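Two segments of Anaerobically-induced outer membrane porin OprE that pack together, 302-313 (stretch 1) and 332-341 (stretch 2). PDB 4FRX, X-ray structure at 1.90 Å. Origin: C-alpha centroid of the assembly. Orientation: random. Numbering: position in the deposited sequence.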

# COMPACT_ATOMS: atom_id res chain seq x y z
N GLN A 302 -2.50 -12.16 13.76
CA GLN A 302 -1.39 -11.22 13.80
C GLN A 302 -1.19 -10.72 15.23
O GLN A 302 -2.14 -10.38 15.90
CB GLN A 302 -1.74 -10.03 12.92
CG GLN A 302 -0.68 -8.94 12.90
CD GLN A 302 -1.05 -7.87 11.91
OE1 GLN A 302 -0.79 -8.02 10.72
NE2 GLN A 302 -1.71 -6.81 12.40
N ILE A 303 0.07 -10.66 15.66
CA ILE A 303 0.40 -10.20 16.99
C ILE A 303 1.37 -9.02 16.91
O ILE A 303 2.43 -9.14 16.30
CB ILE A 303 1.06 -11.34 17.79
CG1 ILE A 303 0.09 -12.52 17.92
CG2 ILE A 303 1.55 -10.83 19.16
CD1 ILE A 303 0.74 -13.77 18.49
N LEU A 304 1.02 -7.90 17.54
CA LEU A 304 1.92 -6.75 17.65
C LEU A 304 2.38 -6.61 19.08
O LEU A 304 1.55 -6.48 19.98
CB LEU A 304 1.19 -5.46 17.29
CG LEU A 304 0.52 -5.41 15.93
CD1 LEU A 304 0.20 -3.95 15.58
CD2 LEU A 304 1.41 -6.02 14.90
N ASN A 305 3.69 -6.60 19.29
CA ASN A 305 4.25 -6.38 20.64
C ASN A 305 5.17 -5.17 20.61
O ASN A 305 5.69 -4.81 19.55
CB ASN A 305 5.03 -7.61 21.10
CG ASN A 305 4.12 -8.76 21.50
OD1 ASN A 305 3.04 -8.55 22.05
ND2 ASN A 305 4.57 -9.98 21.25
N GLY A 306 5.37 -4.55 21.77
CA GLY A 306 6.17 -3.33 21.86
C GLY A 306 5.29 -2.11 22.14
O GLY A 306 4.06 -2.17 22.00
N ASP A 307 5.93 -1.00 22.49
CA ASP A 307 5.21 0.21 22.85
C ASP A 307 4.72 1.06 21.67
O ASP A 307 3.88 1.93 21.86
CB ASP A 307 6.09 1.12 23.71
CG ASP A 307 6.39 0.53 25.06
OD1 ASP A 307 5.63 -0.36 25.51
OD2 ASP A 307 7.40 0.96 25.67
N SER A 308 5.27 0.86 20.48
CA SER A 308 4.86 1.72 19.36
C SER A 308 3.92 0.98 18.42
O SER A 308 3.93 -0.26 18.38
CB SER A 308 6.07 2.23 18.58
OG SER A 308 6.46 1.30 17.58
N ASP A 309 3.10 1.74 17.71
CA ASP A 309 2.35 1.20 16.58
C ASP A 309 3.33 0.63 15.56
O ASP A 309 4.54 0.90 15.59
CB ASP A 309 1.53 2.29 15.87
CG ASP A 309 0.44 2.88 16.75
OD1 ASP A 309 0.21 2.44 17.91
OD2 ASP A 309 -0.21 3.82 16.26
N PHE A 310 2.81 -0.17 14.66
CA PHE A 310 3.63 -0.63 13.56
C PHE A 310 3.95 0.55 12.65
O PHE A 310 3.03 1.22 12.19
CB PHE A 310 2.86 -1.66 12.76
CG PHE A 310 3.58 -2.11 11.52
CD1 PHE A 310 4.66 -2.98 11.61
CD2 PHE A 310 3.17 -1.67 10.27
CE1 PHE A 310 5.32 -3.41 10.48
CE2 PHE A 310 3.81 -2.10 9.13
CZ PHE A 310 4.90 -2.97 9.23
N PRO A 311 5.25 0.82 12.39
CA PRO A 311 5.60 1.99 11.56
C PRO A 311 5.63 1.72 10.05
O PRO A 311 6.08 0.66 9.60
CB PRO A 311 7.00 2.35 12.07
CG PRO A 311 7.62 1.00 12.36
CD PRO A 311 6.45 0.16 12.93
N PHE A 312 5.17 2.70 9.28
CA PHE A 312 5.16 2.65 7.82
C PHE A 312 5.02 4.09 7.30
O PHE A 312 4.50 4.97 8.00
CB PHE A 312 4.02 1.77 7.29
CG PHE A 312 2.66 2.15 7.81
CD1 PHE A 312 2.25 1.73 9.07
CD2 PHE A 312 1.80 2.92 7.05
CE1 PHE A 312 0.99 2.08 9.57
CE2 PHE A 312 0.54 3.28 7.53
CZ PHE A 312 0.13 2.85 8.79
N LEU A 313 5.47 4.32 6.07
CA LEU A 313 5.48 5.66 5.49
C LEU A 313 4.05 6.19 5.36
O LEU A 313 3.20 5.54 4.77
CB LEU A 313 6.16 5.65 4.13
CG LEU A 313 7.62 5.20 4.13
CD1 LEU A 313 8.23 5.35 2.74
CD2 LEU A 313 8.46 5.93 5.20
N GLY A 332 -9.61 0.19 8.48
CA GLY A 332 -8.59 0.09 9.51
C GLY A 332 -7.33 -0.63 9.05
O GLY A 332 -7.30 -1.17 7.94
N LYS A 333 -6.30 -0.62 9.89
CA LYS A 333 -5.09 -1.39 9.61
C LYS A 333 -4.70 -2.30 10.77
O LYS A 333 -3.76 -3.09 10.66
CB LYS A 333 -3.92 -0.47 9.24
CG LYS A 333 -4.17 0.41 8.01
CD LYS A 333 -2.95 1.26 7.67
CE LYS A 333 -3.26 2.29 6.57
NZ LYS A 333 -3.71 1.63 5.30
N PHE A 334 -5.43 -2.19 11.88
CA PHE A 334 -5.18 -2.99 13.10
C PHE A 334 -3.70 -2.99 13.48
O PHE A 334 -3.13 -4.02 13.83
CB PHE A 334 -5.72 -4.42 12.91
CG PHE A 334 -7.19 -4.46 12.68
CD1 PHE A 334 -7.72 -4.06 11.45
CD2 PHE A 334 -8.05 -4.86 13.68
CE1 PHE A 334 -9.09 -4.06 11.23
CE2 PHE A 334 -9.43 -4.87 13.47
CZ PHE A 334 -9.95 -4.46 12.24
N GLN A 335 -3.10 -1.80 13.44
CA GLN A 335 -1.66 -1.65 13.50
C GLN A 335 -1.20 -1.03 14.81
O GLN A 335 -0.04 -0.67 14.95
CB GLN A 335 -1.19 -0.82 12.30
CG GLN A 335 -1.24 0.70 12.47
CD GLN A 335 -2.64 1.26 12.74
OE1 GLN A 335 -3.65 0.56 12.59
NE2 GLN A 335 -2.70 2.52 13.15
N ARG A 336 -2.12 -0.93 15.77
CA ARG A 336 -1.87 -0.19 17.00
C ARG A 336 -1.06 -0.99 18.00
O ARG A 336 -1.15 -2.21 18.05
CB ARG A 336 -3.20 0.21 17.66
CG ARG A 336 -4.17 0.93 16.71
CD ARG A 336 -5.52 1.08 17.41
NE ARG A 336 -6.63 1.17 16.46
CZ ARG A 336 -7.09 2.31 15.95
NH1 ARG A 336 -6.54 3.47 16.29
NH2 ARG A 336 -8.11 2.29 15.10
N ALA A 337 -0.26 -0.29 18.80
CA ALA A 337 0.55 -0.92 19.85
C ALA A 337 -0.21 -1.93 20.70
O ALA A 337 -1.24 -1.59 21.29
CB ALA A 337 1.16 0.15 20.76
N GLY A 338 0.30 -3.16 20.76
CA GLY A 338 -0.28 -4.20 21.59
C GLY A 338 -1.33 -5.07 20.93
O GLY A 338 -1.66 -6.13 21.43
N GLU A 339 -1.83 -4.64 19.78
CA GLU A 339 -3.04 -5.23 19.22
C GLU A 339 -2.81 -6.65 18.66
O GLU A 339 -1.89 -6.89 17.89
CB GLU A 339 -3.60 -4.31 18.14
CG GLU A 339 -5.00 -4.67 17.67
CD GLU A 339 -5.61 -3.59 16.78
OE1 GLU A 339 -4.89 -2.64 16.37
OE2 GLU A 339 -6.83 -3.68 16.52
N ARG A 340 -3.66 -7.59 19.08
CA ARG A 340 -3.70 -8.91 18.48
C ARG A 340 -4.97 -8.98 17.66
O ARG A 340 -6.01 -8.57 18.13
CB ARG A 340 -3.77 -10.00 19.55
CG ARG A 340 -2.49 -10.21 20.34
CD ARG A 340 -2.50 -9.50 21.69
NE ARG A 340 -1.34 -9.93 22.47
CZ ARG A 340 -0.11 -9.45 22.29
NH1 ARG A 340 0.89 -9.91 23.02
NH2 ARG A 340 0.11 -8.52 21.37
N THR A 341 -4.88 -9.53 16.45
CA THR A 341 -6.00 -9.52 15.53
C THR A 341 -6.19 -10.89 14.89
O THR A 341 -5.26 -11.44 14.33
CB THR A 341 -5.79 -8.47 14.41
OG1 THR A 341 -5.54 -7.19 15.00
CG2 THR A 341 -7.01 -8.36 13.51
O HOH W 1 -2.85 -6.58 15.06
O HOH W 2 3.11 -3.20 19.57
O HOH W 3 -0.18 4.08 13.41

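The two stretches meet as a short antiparallel strand pairing that opens into a loop-to-loop contact held by backbone hydrogen bonds, polar side chains and bridging waters. Together they bury 759 Å² of surface.

The strand pairing lies at Gln302 and Ile303, opposite Thr341 and Arg340. Gln302 and Thr341 form the hydrogen-bonded pair. Gln302 N donates to Thr341 O at 2.9 Å, and Thr341 N donates to Gln302 O, also at 2.9 Å. Ile303 and Arg340 form the next, non-hydrogen-bonded pair. One more backbone bond follows, from Leu304 N to Glu339 O at 3.1 Å. In stretch 2 a type II beta turn from Arg336 to Glu339 leads into this pairing, closed by Glu339 N bonding to Arg336 O at 3.1 Å. Gly338 has phi/psi of 91/-14, where a side chain would jam against the preceding carbonyl.

The end of the Arg340 side chain comes close to stretch 1. Its NH1 and NH2 both donate to Asn305 OD1, with NH1 to OD1 at 2.7 Å and NH2 to OD1 at 3.0 Å. Arg340 NH2 also makes a weak hydrogen bond to Leu304 O at 2.9 Å. These acceptors lie at the edge of the guanidinium, where its N-H groups point. Ile303 CG2 covers one face, 3.5 Å from Arg340 NH2, so the flat group also has an apolar neighbour.

Leu304 points toward stretch 2 and is buried. Its CD1 packs against the backbone there, 3.3 Å from both Gln335 C and Arg336 O.

Asp309 bonds to the second residue of the turn. Its CB points sideways, but the carboxylate comes nearer, and OD1 accepts from Ala337 N at 2.9 Å. Ala337 CB points toward stretch 1 and fits against its backbone, 3.4 Å from Asp307 O. Beside this, Phe310 N donates to Gln335 O at 2.9 Å, a nearly straight bond at 169° that ties the two loops together by their backbones.

Phe312 adds an apolar contact. Its CZ lies 3.6 Å from Lys333 CD, and Gln335 CG sits at the ring edge, 3.9 Å from Phe312 CE1. The aliphatic parts of these polar side chains supply the packing surface.

Waters bridge polar groups of the two stretches. Water 1 accepts from Gln302 NE2 and Thr341 OG1 and donates to Phe334 O and Glu339 O. All four of its hydrogen bonds are thus used within this contact. Water 3 joins two side chains, donating to Asp309 OD2 and accepting from Gln335 NE2.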